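Local coordinates for protein PlaB phospholipase (Legionella pneumophila, PDB 6ZTI) that acts as a phospholipase of the alpha/beta hydrolase class, a probable virulence factor whose activity is controlled by NAD(H)-mediated assembly into tetramers, at residues V69-D77 with I105-Y113; A132-K143 with E157-L168. All blocks are in the same frame, centred on the assembly; numbering follows the deposited sequence.

Contact 1 (V69-D77 with I105-Y113); sequences VDDIARAFD and IVRKWMDLY
Phe76 turns the CD2-CE2 edge of its ring onto one face of the Trp109 indole, an edge-to-face pair with almost perpendicular planes and Phe76 CD2 3.7 Å from Trp109 CG. The indole edge is taken by Asp77: Trp109 NE1 donates to Asp77 OD1 at 2.9 Å, nearly straight (171°) and close to the ring plane, and OD1 accepts with its anti lone pair, the one away from OD2. The same carboxylate lies flat over one face of the Tyr113 ring, planes 9° apart, with Asp77 CB also making a CH-pi contact there; Asp77 CG stands anti to the backbone N, which carries the group out between the two rings. A salt bridge to Arg81 holds its OD2. Between the helices, Ala73 CB is a knob in the hole of Ile105, Lys108, Trp109 and Leu112, where the segment axes come within 8.4 Å and cross at -73°. A water joins Asp70 OD1 to Lys108 NZ, while Asp70 also pairs with Arg351 of the second subunit, whose Phe468 meets Phe76 edge-to-face. Helices 69-89 and 102-114 thus flank the parallel sheet of the alpha/beta hydrolase fold, Ile72 and Ile105 touching Tyr60 of strand 55-60 and Val106 reaching strand 123-129.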
# COMPACT_ATOMS: atom_id res chain seq x y z
N VAL B 69 13.95 -20.29 2.81
CA VAL B 69 14.18 -21.48 3.63
C VAL B 69 14.19 -22.72 2.75
O VAL B 69 15.00 -23.64 2.95
CB VAL B 69 13.12 -21.56 4.75
CG1 VAL B 69 13.21 -22.86 5.52
CG2 VAL B 69 13.29 -20.39 5.70
N ASP B 70 13.31 -22.77 1.76
CA ASP B 70 13.34 -23.84 0.77
C ASP B 70 14.70 -23.93 0.08
O ASP B 70 15.26 -25.03 -0.05
CB ASP B 70 12.24 -23.60 -0.26
CG ASP B 70 12.28 -24.61 -1.39
OD1 ASP B 70 12.00 -25.80 -1.12
OD2 ASP B 70 12.56 -24.21 -2.54
N ASP B 71 15.22 -22.80 -0.40
CA ASP B 71 16.54 -22.73 -1.01
C ASP B 71 17.62 -23.30 -0.08
O ASP B 71 18.49 -24.07 -0.51
CB ASP B 71 16.92 -21.29 -1.35
CG ASP B 71 16.04 -20.65 -2.43
OD1 ASP B 71 15.28 -21.34 -3.15
OD2 ASP B 71 16.15 -19.40 -2.54
N ILE B 72 17.60 -22.89 1.19
CA ILE B 72 18.67 -23.27 2.10
C ILE B 72 18.61 -24.77 2.40
O ILE B 72 19.64 -25.42 2.52
CB ILE B 72 18.60 -22.44 3.39
CG1 ILE B 72 18.85 -20.96 3.09
CG2 ILE B 72 19.60 -22.94 4.42
CD1 ILE B 72 18.40 -20.03 4.19
N ALA B 73 17.40 -25.31 2.57
CA ALA B 73 17.28 -26.75 2.81
C ALA B 73 17.73 -27.55 1.59
O ALA B 73 18.41 -28.57 1.73
CB ALA B 73 15.84 -27.09 3.19
N ARG B 74 17.39 -27.08 0.39
CA ARG B 74 17.91 -27.71 -0.82
C ARG B 74 19.44 -27.64 -0.87
O ARG B 74 20.10 -28.59 -1.31
CB ARG B 74 17.34 -27.02 -2.06
CG ARG B 74 16.04 -27.59 -2.61
CD ARG B 74 15.61 -26.80 -3.85
NE ARG B 74 16.38 -27.13 -5.06
CZ ARG B 74 16.44 -26.37 -6.15
NH1 ARG B 74 15.79 -25.21 -6.20
NH2 ARG B 74 17.16 -26.77 -7.20
N ALA B 75 20.01 -26.51 -0.46
CA ALA B 75 21.46 -26.34 -0.51
C ALA B 75 22.16 -27.14 0.58
O ALA B 75 23.30 -27.58 0.38
CB ALA B 75 21.81 -24.86 -0.43
N PHE B 76 21.51 -27.36 1.73
CA PHE B 76 22.05 -28.28 2.73
C PHE B 76 22.24 -29.67 2.13
O PHE B 76 23.31 -30.28 2.26
CB PHE B 76 21.13 -28.32 3.95
CG PHE B 76 21.61 -29.24 5.04
CD1 PHE B 76 22.73 -28.94 5.77
CD2 PHE B 76 20.93 -30.40 5.32
CE1 PHE B 76 23.18 -29.78 6.76
CE2 PHE B 76 21.38 -31.24 6.31
CZ PHE B 76 22.51 -30.93 7.03
N ASP B 77 21.22 -30.18 1.43
CA ASP B 77 21.34 -31.49 0.81
C ASP B 77 22.54 -31.56 -0.12
O ASP B 77 23.27 -32.56 -0.12
CB ASP B 77 20.07 -31.84 0.03
CG ASP B 77 19.99 -33.31 -0.31
OD1 ASP B 77 19.76 -34.11 0.62
OD2 ASP B 77 20.16 -33.69 -1.50
N ILE B 105 15.31 -25.27 9.53
CA ILE B 105 15.89 -25.51 8.21
C ILE B 105 16.15 -27.00 8.01
O ILE B 105 15.80 -27.58 6.98
CB ILE B 105 17.18 -24.68 8.04
CG1 ILE B 105 16.83 -23.25 7.67
CG2 ILE B 105 18.10 -25.28 6.97
CD1 ILE B 105 17.93 -22.23 7.94
N VAL B 106 16.76 -27.65 9.01
CA VAL B 106 16.97 -29.09 8.93
C VAL B 106 15.65 -29.83 8.90
O VAL B 106 15.54 -30.88 8.25
CB VAL B 106 17.87 -29.55 10.09
CG1 VAL B 106 17.96 -31.07 10.14
CG2 VAL B 106 19.26 -28.94 9.93
N ARG B 107 14.61 -29.31 9.58
CA ARG B 107 13.31 -29.96 9.54
C ARG B 107 12.66 -29.84 8.16
O ARG B 107 11.94 -30.73 7.74
CB ARG B 107 12.38 -29.39 10.60
CG ARG B 107 12.80 -29.72 12.05
CD ARG B 107 11.64 -29.58 12.98
NE ARG B 107 11.11 -28.23 13.05
CZ ARG B 107 9.88 -27.85 12.68
NH1 ARG B 107 9.00 -28.72 12.19
NH2 ARG B 107 9.54 -26.58 12.82
N LYS B 108 12.87 -28.71 7.48
CA LYS B 108 12.41 -28.56 6.11
C LYS B 108 13.17 -29.49 5.17
O LYS B 108 12.58 -30.08 4.25
CB LYS B 108 12.57 -27.10 5.68
CG LYS B 108 12.18 -26.81 4.25
CD LYS B 108 10.70 -27.02 3.97
CE LYS B 108 10.36 -26.63 2.53
NZ LYS B 108 8.98 -26.98 2.16
N TRP B 109 14.48 -29.63 5.38
CA TRP B 109 15.27 -30.57 4.59
C TRP B 109 14.75 -32.00 4.77
O TRP B 109 14.55 -32.72 3.78
CB TRP B 109 16.74 -30.47 5.00
CG TRP B 109 17.56 -31.61 4.47
CD1 TRP B 109 18.02 -31.77 3.20
CD2 TRP B 109 17.99 -32.76 5.20
NE1 TRP B 109 18.72 -32.95 3.09
CE2 TRP B 109 18.72 -33.58 4.31
CE3 TRP B 109 17.84 -33.18 6.52
CZ2 TRP B 109 19.29 -34.78 4.70
CZ3 TRP B 109 18.41 -34.38 6.91
CH2 TRP B 109 19.13 -35.16 6.00
N MET B 110 14.54 -32.43 6.02
CA MET B 110 13.93 -33.72 6.27
C MET B 110 12.60 -33.85 5.52
O MET B 110 12.31 -34.89 4.92
CB MET B 110 13.70 -33.93 7.77
CG MET B 110 14.97 -34.09 8.58
SD MET B 110 14.72 -34.02 10.37
CE MET B 110 13.67 -35.47 10.58
N ASP B 111 11.81 -32.78 5.50
CA ASP B 111 10.49 -32.86 4.88
C ASP B 111 10.62 -32.93 3.36
O ASP B 111 9.88 -33.67 2.71
CB ASP B 111 9.65 -31.65 5.32
CG ASP B 111 8.15 -31.85 5.11
OD1 ASP B 111 7.56 -32.72 5.79
OD2 ASP B 111 7.56 -31.12 4.30
N LEU B 112 11.58 -32.20 2.79
CA LEU B 112 11.71 -32.18 1.34
C LEU B 112 12.21 -33.51 0.80
O LEU B 112 11.80 -33.94 -0.28
CB LEU B 112 12.65 -31.05 0.91
CG LEU B 112 12.10 -29.63 0.90
CD1 LEU B 112 13.23 -28.65 0.70
CD2 LEU B 112 11.03 -29.43 -0.19
N TYR B 113 13.10 -34.19 1.53
CA TYR B 113 13.82 -35.35 1.01
C TYR B 113 13.45 -36.67 1.66
O TYR B 113 13.73 -37.72 1.07
CB TYR B 113 15.34 -35.14 1.15
CG TYR B 113 15.85 -34.03 0.27
CD1 TYR B 113 16.17 -34.27 -1.06
CD2 TYR B 113 16.00 -32.74 0.76
CE1 TYR B 113 16.63 -33.25 -1.88
CE2 TYR B 113 16.46 -31.72 -0.05
CZ TYR B 113 16.77 -31.98 -1.37
OH TYR B 113 17.21 -30.95 -2.18
O HOH W 1 9.15 -25.99 -0.48
O HOH W 2 18.72 -32.47 -4.32

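Contact 2 (A132-K143 with E157-L168); sequences ANHGSALAQLGK and EPGKCVLDWLEL. With SND (thionicotinamide-adenine-dinucleotide), chain H.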
# COMPACT_ATOMS: atom_id res chain seq x y z
N ALA B 132 13.51 -21.64 16.41
CA ALA B 132 12.32 -20.82 16.17
C ALA B 132 11.27 -21.64 15.41
O ALA B 132 10.78 -21.28 14.34
CB ALA B 132 12.68 -19.56 15.40
N ASN B 133 10.90 -22.78 16.02
CA ASN B 133 10.07 -23.75 15.32
C ASN B 133 8.67 -23.23 15.05
O ASN B 133 8.05 -23.63 14.06
CB ASN B 133 10.02 -25.06 16.10
CG ASN B 133 11.26 -25.89 15.89
OD1 ASN B 133 11.78 -26.00 14.77
ND2 ASN B 133 11.77 -26.45 16.97
N HIS B 134 8.14 -22.36 15.91
CA HIS B 134 6.85 -21.73 15.66
C HIS B 134 7.00 -20.23 15.43
O HIS B 134 6.02 -19.49 15.57
CB HIS B 134 5.88 -22.01 16.81
CG HIS B 134 5.62 -23.47 17.02
ND1 HIS B 134 4.64 -24.17 16.33
CD2 HIS B 134 6.21 -24.37 17.84
CE1 HIS B 134 4.65 -25.43 16.73
NE2 HIS B 134 5.59 -25.57 17.65
N GLY B 135 8.20 -19.76 15.09
CA GLY B 135 8.42 -18.38 14.70
C GLY B 135 9.05 -17.55 15.81
O GLY B 135 9.24 -18.00 16.95
N SER B 136 9.35 -16.31 15.46
CA SER B 136 9.91 -15.31 16.36
C SER B 136 9.09 -14.03 16.27
O SER B 136 8.86 -13.53 15.17
CB SER B 136 11.37 -14.98 16.02
OG SER B 136 11.79 -13.80 16.69
N ALA B 137 8.67 -13.51 17.42
CA ALA B 137 7.90 -12.27 17.43
C ALA B 137 8.68 -11.12 16.81
O ALA B 137 8.07 -10.17 16.32
CB ALA B 137 7.50 -11.93 18.86
N LEU B 138 10.01 -11.21 16.81
CA LEU B 138 10.84 -10.13 16.31
C LEU B 138 10.80 -10.03 14.78
O LEU B 138 11.12 -8.96 14.24
CB LEU B 138 12.28 -10.34 16.76
CG LEU B 138 12.65 -10.11 18.22
CD1 LEU B 138 14.10 -10.46 18.45
CD2 LEU B 138 12.41 -8.66 18.58
N ALA B 139 10.44 -11.11 14.08
CA ALA B 139 10.55 -11.12 12.63
C ALA B 139 9.68 -10.05 11.99
O ALA B 139 10.07 -9.43 11.00
CB ALA B 139 10.16 -12.50 12.08
N GLN B 140 8.50 -9.81 12.56
CA GLN B 140 7.61 -8.80 11.99
C GLN B 140 8.24 -7.41 12.03
O GLN B 140 8.04 -6.62 11.11
CB GLN B 140 6.27 -8.82 12.73
CG GLN B 140 5.26 -7.87 12.13
CD GLN B 140 3.85 -8.11 12.63
OE1 GLN B 140 3.36 -7.40 13.50
NE2 GLN B 140 3.18 -9.11 12.07
N LEU B 141 9.04 -7.11 13.06
CA LEU B 141 9.76 -5.85 13.10
C LEU B 141 10.61 -5.60 11.85
O LEU B 141 11.11 -4.49 11.66
CB LEU B 141 10.66 -5.78 14.33
CG LEU B 141 9.95 -6.03 15.66
CD1 LEU B 141 10.91 -5.77 16.81
CD2 LEU B 141 8.69 -5.16 15.82
N GLY B 142 10.79 -6.62 11.00
CA GLY B 142 11.29 -6.43 9.65
C GLY B 142 12.79 -6.15 9.58
O GLY B 142 13.49 -6.01 10.59
N LYS B 143 13.26 -6.02 8.34
CA LYS B 143 14.70 -6.01 8.07
C LYS B 143 15.40 -4.79 8.68
O LYS B 143 16.40 -4.93 9.39
CB LYS B 143 14.92 -6.05 6.55
CG LYS B 143 16.36 -6.29 6.12
CD LYS B 143 16.46 -6.55 4.62
CE LYS B 143 17.91 -6.64 4.17
NZ LYS B 143 18.61 -7.82 4.76
N GLU B 157 19.97 -6.21 7.75
CA GLU B 157 20.80 -7.40 7.91
C GLU B 157 20.09 -8.67 7.43
O GLU B 157 20.48 -9.25 6.42
CB GLU B 157 21.24 -7.56 9.37
CG GLU B 157 21.90 -8.91 9.68
CD GLU B 157 23.43 -8.90 9.53
OE1 GLU B 157 24.12 -9.01 10.56
OE2 GLU B 157 23.93 -8.79 8.38
N PRO B 158 19.03 -9.09 8.13
CA PRO B 158 18.43 -10.39 7.83
C PRO B 158 17.68 -10.38 6.50
O PRO B 158 17.19 -9.35 6.05
CB PRO B 158 17.47 -10.63 9.00
CG PRO B 158 17.26 -9.29 9.65
CD PRO B 158 18.17 -8.27 9.01
N GLY B 159 17.62 -11.56 5.89
CA GLY B 159 17.01 -11.69 4.57
C GLY B 159 15.49 -11.71 4.65
O GLY B 159 14.89 -12.39 5.49
N LYS B 160 14.86 -10.96 3.74
CA LYS B 160 13.43 -10.74 3.85
C LYS B 160 12.65 -12.04 3.73
O LYS B 160 11.64 -12.23 4.41
CB LYS B 160 12.96 -9.75 2.78
CG LYS B 160 11.56 -9.21 3.02
CD LYS B 160 10.50 -10.04 2.31
CE LYS B 160 9.09 -9.54 2.62
NZ LYS B 160 8.05 -10.32 1.88
N CYS B 161 13.10 -12.96 2.87
CA CYS B 161 12.32 -14.18 2.66
C CYS B 161 12.39 -15.10 3.88
O CYS B 161 11.41 -15.78 4.20
CB CYS B 161 12.79 -14.91 1.41
SG CYS B 161 12.30 -14.06 -0.12
N VAL B 162 13.53 -15.13 4.57
CA VAL B 162 13.58 -15.89 5.81
C VAL B 162 12.72 -15.24 6.89
O VAL B 162 12.15 -15.93 7.74
CB VAL B 162 15.04 -16.05 6.27
CG1 VAL B 162 15.07 -16.74 7.65
CG2 VAL B 162 15.83 -16.83 5.23
N LEU B 163 12.62 -13.91 6.90
CA LEU B 163 11.75 -13.24 7.86
C LEU B 163 10.28 -13.57 7.60
O LEU B 163 9.50 -13.66 8.55
CB LEU B 163 11.95 -11.73 7.80
CG LEU B 163 13.32 -11.21 8.26
CD1 LEU B 163 13.38 -9.70 8.17
CD2 LEU B 163 13.62 -11.65 9.69
N ASP B 164 9.89 -13.73 6.34
CA ASP B 164 8.52 -14.16 6.06
C ASP B 164 8.23 -15.53 6.65
O ASP B 164 7.10 -15.81 7.06
CB ASP B 164 8.27 -14.17 4.56
CG ASP B 164 8.22 -12.78 3.95
OD1 ASP B 164 7.79 -11.83 4.64
OD2 ASP B 164 8.61 -12.65 2.78
N TRP B 165 9.24 -16.41 6.71
CA TRP B 165 9.07 -17.71 7.34
C TRP B 165 8.98 -17.56 8.86
O TRP B 165 8.10 -18.14 9.50
CB TRP B 165 10.23 -18.66 6.97
CG TRP B 165 9.96 -20.14 7.22
CD1 TRP B 165 9.66 -21.09 6.28
CD2 TRP B 165 9.95 -20.82 8.48
NE1 TRP B 165 9.46 -22.31 6.87
CE2 TRP B 165 9.64 -22.17 8.22
CE3 TRP B 165 10.18 -20.43 9.80
CZ2 TRP B 165 9.54 -23.12 9.23
CZ3 TRP B 165 10.07 -21.38 10.81
CH2 TRP B 165 9.76 -22.71 10.52
N LEU B 166 9.89 -16.79 9.44
CA LEU B 166 9.96 -16.70 10.89
C LEU B 166 8.79 -15.93 11.49
O LEU B 166 8.54 -16.05 12.70
CB LEU B 166 11.28 -16.04 11.29
CG LEU B 166 12.50 -16.94 11.10
CD1 LEU B 166 13.77 -16.10 11.06
CD2 LEU B 166 12.59 -17.97 12.24
N GLU B 167 8.07 -15.14 10.70
CA GLU B 167 6.99 -14.31 11.22
C GLU B 167 5.93 -15.18 11.89
O GLU B 167 5.49 -16.19 11.32
CB GLU B 167 6.36 -13.48 10.09
CG GLU B 167 5.40 -12.37 10.58
CD GLU B 167 4.80 -11.53 9.44
OE1 GLU B 167 5.08 -11.81 8.25
OE2 GLU B 167 4.03 -10.59 9.73
N LEU B 168 5.54 -14.80 13.10
CA LEU B 168 4.44 -15.48 13.77
C LEU B 168 3.25 -15.57 12.82
O LEU B 168 2.94 -14.62 12.10
CB LEU B 168 4.06 -14.75 15.05
CG LEU B 168 5.14 -14.72 16.14
CD1 LEU B 168 4.66 -13.85 17.28
CD2 LEU B 168 5.45 -16.09 16.67
PA SND H . 3.80 -0.32 17.87
O1A SND H . 2.32 -0.17 17.77
O2A SND H . 4.41 -0.44 19.24
O5B SND H . 4.61 0.88 17.16
C5B SND H . 4.10 1.39 15.92
C4B SND H . 5.22 2.10 15.22
O4B SND H . 5.76 3.13 16.07
C3B SND H . 6.41 1.20 14.84
O3B SND H . 6.89 1.57 13.55
C2B SND H . 7.43 1.51 15.93
O2B SND H . 8.76 1.28 15.50
C1B SND H . 7.17 3.00 16.14
N9A SND H . 7.61 3.50 17.43
C8A SND H . 7.02 3.30 18.65
N7A SND H . 7.70 3.77 19.66
C5A SND H . 8.83 4.33 19.07
C6A SND H . 9.97 4.94 19.61
N6A SND H . 10.14 5.17 20.91
N1A SND H . 10.93 5.34 18.75
C2A SND H . 10.74 5.15 17.44
N3A SND H . 9.69 4.60 16.82
C4A SND H . 8.77 4.19 17.70
O3 SND H . 4.24 -1.60 17.05
PN SND H . 5.65 -2.27 16.67
O1N SND H . 6.66 -1.75 17.61
O2N SND H . 5.85 -2.11 15.22
O5D SND H . 5.32 -3.81 17.00
C5D SND H . 4.77 -4.67 15.97
C4D SND H . 3.75 -5.61 16.57
O4D SND H . 4.31 -6.32 17.70
C3D SND H . 2.47 -4.96 17.11
O3D SND H . 1.40 -5.90 16.97
C2D SND H . 2.83 -4.70 18.57
O2D SND H . 1.71 -4.57 19.43
C1D SND H . 3.60 -5.99 18.87
N1N SND H . 4.61 -5.73 20.00
C2N SND H . 5.78 -5.19 19.62
C3N SND H . 6.79 -5.02 20.54
C7N SND H . 8.14 -4.57 20.10
S7N SND H . 9.52 -5.28 20.70
N7N SND H . 8.18 -3.61 19.20
C4N SND H . 6.56 -5.40 21.86
C5N SND H . 5.34 -5.92 22.23
C6N SND H . 4.36 -6.09 21.27
O HOH W 3 6.83 -12.09 13.95
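Gln140 reaches Glu167 with its amide nitrogen: NE2 donates to Glu167 OE2 at 2.9 Å, fairly straight (164°) and near the amide plane, onto the anti lone pair, although amide and carboxylate planes stand 85° apart. Both chains are extended beyond CG, and each has CG anti to its own backbone N (chi1 -176° in Gln140); the two cross at a slant, with NE2 reaching OE2. Gln140 NE2 also donates to Arg383 O, and Glu167 OE2 accepts from Leu385 N; two bonds therefore hold each of these atoms and fix the turn of the amide. Its OE1 lies 3.6 Å from C4D of the bound thio-NAD, while Leu141 CD2 packs against the same ligand.

Lys143 is stretched to its CE and then bends at the last torsion; its NZ is modelled beside Pro158 O at a separation too short to be taken at face value. Leu163 lays CD1 against the backbone at Gly142 and Lys143. Ala139 CB is set against the end of the helix, 3.8 Å from Leu166 CB, and Ala132 CB meets Leu166 CD2 at 3.5 Å. Leu168 spreads its branches, CD1 to Ala137 and CD2 to His134 O. Gly135 CA lies 3.1 Å from Leu166 O, and Ser136 N donates to that oxygen at 2.9 Å. A water links Ser136 O, Gln140 N and Leu168 N.

Helix 160-166 and the turn after it are thereby joined to the segment leading into helix 142-146. Leu146 of that helix packs on Pro158 and Leu163, Trp165 lies against helix 171-180, and strand 378-383 covers Gln140 and Leu168 through Gln382.

The two contacts follow one another in sequence, and their centres lie about 17 Å apart. They nevertheless touch: Arg107 NE lies 2.9 Å from Asn133 OD1, a probable hydrogen bond, and Val69 CG2 packs on Trp165 CG at 3.7 Å. Ile72 CD1 adds a looser contact with Val162 CG2 at 4.2 Å. Contact 1 lies away from the nucleotide sites and meets the second subunit, whereas contact 2 supplies Gln140 and Leu141 to a thio-NAD pocket. That ligand is hydrogen-bonded to Arg145 and Asn209 of this chain and to Arg381 and Tyr393 of the third subunit, consistent with NAD(H)-mediated tetramerization.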